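Local coordinates for protein alkyl hydroperoxide reductase/ Thiol specific antioxidant/ Mal allergen (Burkholderia ambifaria, PDB 5ENU) that probably reduces hydrogen peroxide and organic hydroperoxides through a reactive cysteine thiol, as a peroxiredoxin of the AhpC/TSA family, at residues R37-Y42 / E72-S77. Sequence-based numbering, arbitrary orientation. Where two conformers were deposited one is given.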
ATOM      1  N   ARG A  37     -12.723   1.778   9.496  1.00 11.86           N
ATOM      2  CA  ARG A  37     -12.750   1.166   8.177  0.57 12.54           C
ATOM      3  C   ARG A  37     -11.591   0.192   8.071  1.00 10.36           C
ATOM      4  O   ARG A  37     -10.552   0.369   8.710  1.00  9.43           O
ATOM      5  CB  ARG A  37     -12.557   2.210   7.060  0.57 14.70           C
ATOM      6  CG  ARG A  37     -13.761   3.100   6.796  0.57 19.04           C
ATOM      7  CD  ARG A  37     -13.483   4.106   5.685  0.57 21.85           C
ATOM      8  NE  ARG A  37     -12.623   5.197   6.129  0.57 24.00           N
ATOM      9  CZ  ARG A  37     -12.104   6.116   5.319  0.57 26.37           C
ATOM     10  NH1 ARG A  37     -12.356   6.071   4.019  0.57 27.62           N
ATOM     11  NH2 ARG A  37     -11.332   7.077   5.805  0.57 26.39           N
ATOM     12  N   LYS A  38     -11.778  -0.846   7.269  1.00  9.27           N
ATOM     13  CA  LYS A  38     -10.641  -1.667   6.896  1.00  8.91           C
ATOM     14  C   LYS A  38      -9.774  -0.887   5.913  1.00  9.03           C
ATOM     15  O   LYS A  38     -10.270  -0.067   5.132  1.00 10.26           O
ATOM     16  CB  LYS A  38     -11.142  -2.950   6.235  1.00 11.66           C
ATOM     17  CG  LYS A  38     -12.147  -3.756   7.111  1.00 12.88           C
ATOM     18  CD  LYS A  38     -12.956  -4.738   6.261  1.00 14.15           C
ATOM     19  CE  LYS A  38     -14.100  -5.358   7.034  1.00 15.05           C
ATOM     20  NZ  LYS A  38     -14.896  -6.312   6.210  1.00 18.72           N
ATOM     21  N   LEU A  39      -8.471  -1.135   5.971  1.00  8.76           N
ATOM     22  CA  LEU A  39      -7.502  -0.486   5.090  1.00  7.92           C
ATOM     23  C   LEU A  39      -6.660  -1.546   4.395  1.00  7.44           C
ATOM     24  O   LEU A  39      -6.003  -2.358   5.059  1.00  8.79           O
ATOM     25  CB  LEU A  39      -6.597   0.473   5.867  1.00  9.23           C
ATOM     26  CG  LEU A  39      -5.413   1.027   5.065  1.00  9.00           C
ATOM     27  CD1 LEU A  39      -5.914   1.840   3.870  1.00 10.14           C
ATOM     28  CD2 LEU A  39      -4.511   1.876   5.935  1.00  9.71           C
ATOM     29  N   VAL A  40      -6.697  -1.544   3.067  1.00  7.71           N
ATOM     30  CA  VAL A  40      -5.752  -2.281   2.245  1.00  7.48           C
ATOM     31  C   VAL A  40      -4.665  -1.281   1.873  1.00  7.38           C
ATOM     32  O   VAL A  40      -4.916  -0.347   1.097  1.00  8.48           O
ATOM     33  CB  VAL A  40      -6.425  -2.856   0.989  1.00  8.47           C
ATOM     34  CG1 VAL A  40      -5.375  -3.468   0.050  1.00  9.22           C
ATOM     35  CG2 VAL A  40      -7.505  -3.869   1.366  1.00 10.35           C
ATOM     36  N   LEU A  41      -3.477  -1.446   2.442  1.00  6.52           N
ATOM     37  CA  LEU A  41      -2.344  -0.577   2.153  1.00  7.19           C
ATOM     38  C   LEU A  41      -1.411  -1.395   1.270  1.00  7.14           C
ATOM     39  O   LEU A  41      -0.816  -2.369   1.743  1.00  8.11           O
ATOM     40  CB  LEU A  41      -1.662  -0.181   3.458  1.00  8.05           C
ATOM     41  CG  LEU A  41      -0.598   0.908   3.349  1.00  8.57           C
ATOM     42  CD1 LEU A  41      -1.247   2.232   2.922  1.00  9.26           C
ATOM     43  CD2 LEU A  41       0.164   1.059   4.681  1.00  9.71           C
ATOM     44  N   TYR A  42      -1.323  -1.054  -0.011  1.00  7.83           N
ATOM     45  CA  TYR A  42      -0.547  -1.861  -0.949  1.00  7.01           C
ATOM     46  C   TYR A  42       0.675  -1.079  -1.418  1.00  6.93           C
ATOM     47  O   TYR A  42       0.539   0.055  -1.903  1.00  7.68           O
ATOM     48  CB  TYR A  42      -1.381  -2.436  -2.114  1.00  7.60           C
ATOM     49  CG  TYR A  42      -1.653  -1.557  -3.327  1.00  8.16           C
ATOM     50  CD1 TYR A  42      -2.794  -0.746  -3.405  1.00  7.86           C
ATOM     51  CD2 TYR A  42      -0.800  -1.595  -4.433  1.00  7.55           C
ATOM     52  CE1 TYR A  42      -3.054   0.032  -4.529  1.00  7.19           C
ATOM     53  CE2 TYR A  42      -1.059  -0.821  -5.572  1.00  8.39           C
ATOM     54  CZ  TYR A  42      -2.176   0.007  -5.597  1.00  7.92           C
ATOM     55  OH  TYR A  42      -2.474   0.778  -6.707  1.00  9.41           O
ATOM     56  N   GLU A  72     -11.124   0.647   2.524  1.00 10.02           N
ATOM     57  CA  GLU A  72     -10.494   1.620   1.646  1.00  9.03           C
ATOM     58  C   GLU A  72      -9.202   1.014   1.101  1.00  8.93           C
ATOM     59  O   GLU A  72      -8.595   0.148   1.731  1.00  9.44           O
ATOM     60  CB  GLU A  72     -10.187   2.920   2.415  1.00 10.49           C
ATOM     61  CG  GLU A  72      -9.471   4.053   1.607  1.00 14.07           C
ATOM     62  CD  GLU A  72     -10.241   4.569   0.372  1.00 15.04           C
ATOM     63  OE1 GLU A  72     -10.613   5.763   0.370  1.00 19.46           O
ATOM     64  OE2 GLU A  72     -10.448   3.809  -0.605  1.00 13.01           O
ATOM     65  N   ILE A  73      -8.804   1.462  -0.089  0.60  8.54           N
ATOM     66  CA  ILE A  73      -7.537   1.100  -0.717  0.60  7.73           C
ATOM     67  C   ILE A  73      -6.644   2.334  -0.701  0.60  7.73           C
ATOM     68  O   ILE A  73      -7.104   3.441  -1.006  0.60  8.84           O
ATOM     69  CB  ILE A  73      -7.760   0.649  -2.179  0.60  8.16           C
ATOM     70  CG1 ILE A  73      -8.841  -0.444  -2.294  0.60  8.29           C
ATOM     71  CG2 ILE A  73      -6.460   0.202  -2.821  0.60  9.59           C
ATOM     72  CD1 ILE A  73      -8.491  -1.728  -1.578  0.60  9.00           C
ATOM     73  N   ILE A  74      -5.369   2.146  -0.359  1.00  7.98           N
ATOM     74  CA  ILE A  74      -4.350   3.177  -0.528  1.00  7.36           C
ATOM     75  C   ILE A  74      -3.102   2.514  -1.115  1.00  7.11           C
ATOM     76  O   ILE A  74      -2.581   1.553  -0.538  1.00  8.04           O
ATOM     77  CB  ILE A  74      -4.011   3.920   0.779  1.00  8.02           C
ATOM     78  CG1 ILE A  74      -5.244   4.597   1.383  1.00 10.03           C
ATOM     79  CG2 ILE A  74      -2.877   4.945   0.540  1.00 10.27           C
ATOM     80  CD1 ILE A  74      -4.983   5.250   2.735  1.00 10.89           C
ATOM     81  N   GLY A  75      -2.626   3.023  -2.264  1.00  7.24           N
ATOM     82  CA  GLY A  75      -1.368   2.570  -2.835  1.00  7.84           C
ATOM     83  C   GLY A  75      -0.207   3.413  -2.329  1.00  7.77           C
ATOM     84  O   GLY A  75      -0.372   4.587  -2.020  1.00  8.31           O
ATOM     85  N   VAL A  76       0.967   2.782  -2.169  1.00  6.94           N
ATOM     86  CA  VAL A  76       2.168   3.460  -1.673  1.00  7.16           C
ATOM     87  C   VAL A  76       3.340   3.132  -2.587  1.00  6.93           C
ATOM     88  O   VAL A  76       3.632   1.955  -2.823  1.00  8.60           O
ATOM     89  CB  VAL A  76       2.545   3.027  -0.241  1.00  7.29           C
ATOM     90  CG1 VAL A  76       3.679   3.916   0.279  1.00  8.94           C
ATOM     91  CG2 VAL A  76       1.328   3.072   0.683  1.00  8.51           C
ATOM     92  N   SER A  77       4.033   4.166  -3.068  1.00  7.42           N
ATOM     93  CA  SER A  77       5.373   4.007  -3.614  1.00  7.30           C
ATOM     94  C   SER A  77       6.183   5.223  -3.195  1.00  7.83           C
ATOM     95  O   SER A  77       5.649   6.171  -2.603  1.00  8.59           O
ATOM     96  CB  SER A  77       5.392   3.847  -5.138  1.00  8.68           C
ATOM     97  OG  SER A  77       5.272   5.114  -5.775  1.00  9.31           O
TER
HETATM   98  O   HOH W   1     -10.341   7.651   2.169  1.00 31.02           O
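Tyr42 lays one face of its ring over Gly75, its bridge partner on the adjacent parallel strand. Its CG sits between the backbone N and the carbonyl carbon (chi1 83°), which turns the ring back across that strand. Gly75 CA makes a CH-pi contact, 3.8 Å from the Tyr42 ring centroid and offset toward the rim. The bare CA of Gly75 lets the ring lie close over the strand. Ile73 CG2 meets the ring edge, 3.8 Å from Tyr42 CE1. On the same face of the sheet, Val40 and Ile73 lie side by side. Ile73 bends at chi2 (-63°) and brings CD1 to a tight 3.5 Å from Val40 CB. Phe59 of helix 50-68 stacks on the Tyr42 ring.

The other face carries Leu39, Leu41, Ile74 and Val76. Leu39 CD1 reaches Ile74 CD1 at 3.7 Å. Leu41 CD1 touches Val76 CG2 at 3.5 Å and also rests against Ile74 CB.

Five backbone hydrogen bonds join the strands, from Glu72 N to Lys38 O through to Val76 N to Tyr42 O. At the start of the pairing, Arg37 and Glu72 lie side by side, their guanidinium and carboxylate planes 54° apart. Arg37 NH1 is 4.1 Å from Glu72 OE1, beyond a salt bridge. A water accepts from Arg37 NH1 and donates to Glu72 OE1; its O lies 2.6 Å from Glu72 OE1. Glu72 OE2 takes its own strand's Ile73 N through the anti lone pair and also bonds Tyr63 OH. Arg37 NH2 bonds Asp33 O.

Helix 50-68 connects the strands in a beta-alpha-beta crossover of the thioredoxin-like fold and packs over the Val40, Tyr42 and Ile73 face. The backbone bonds fix the parallel register between two apolar faces, while the water probably eases the interaction of the opposite charges.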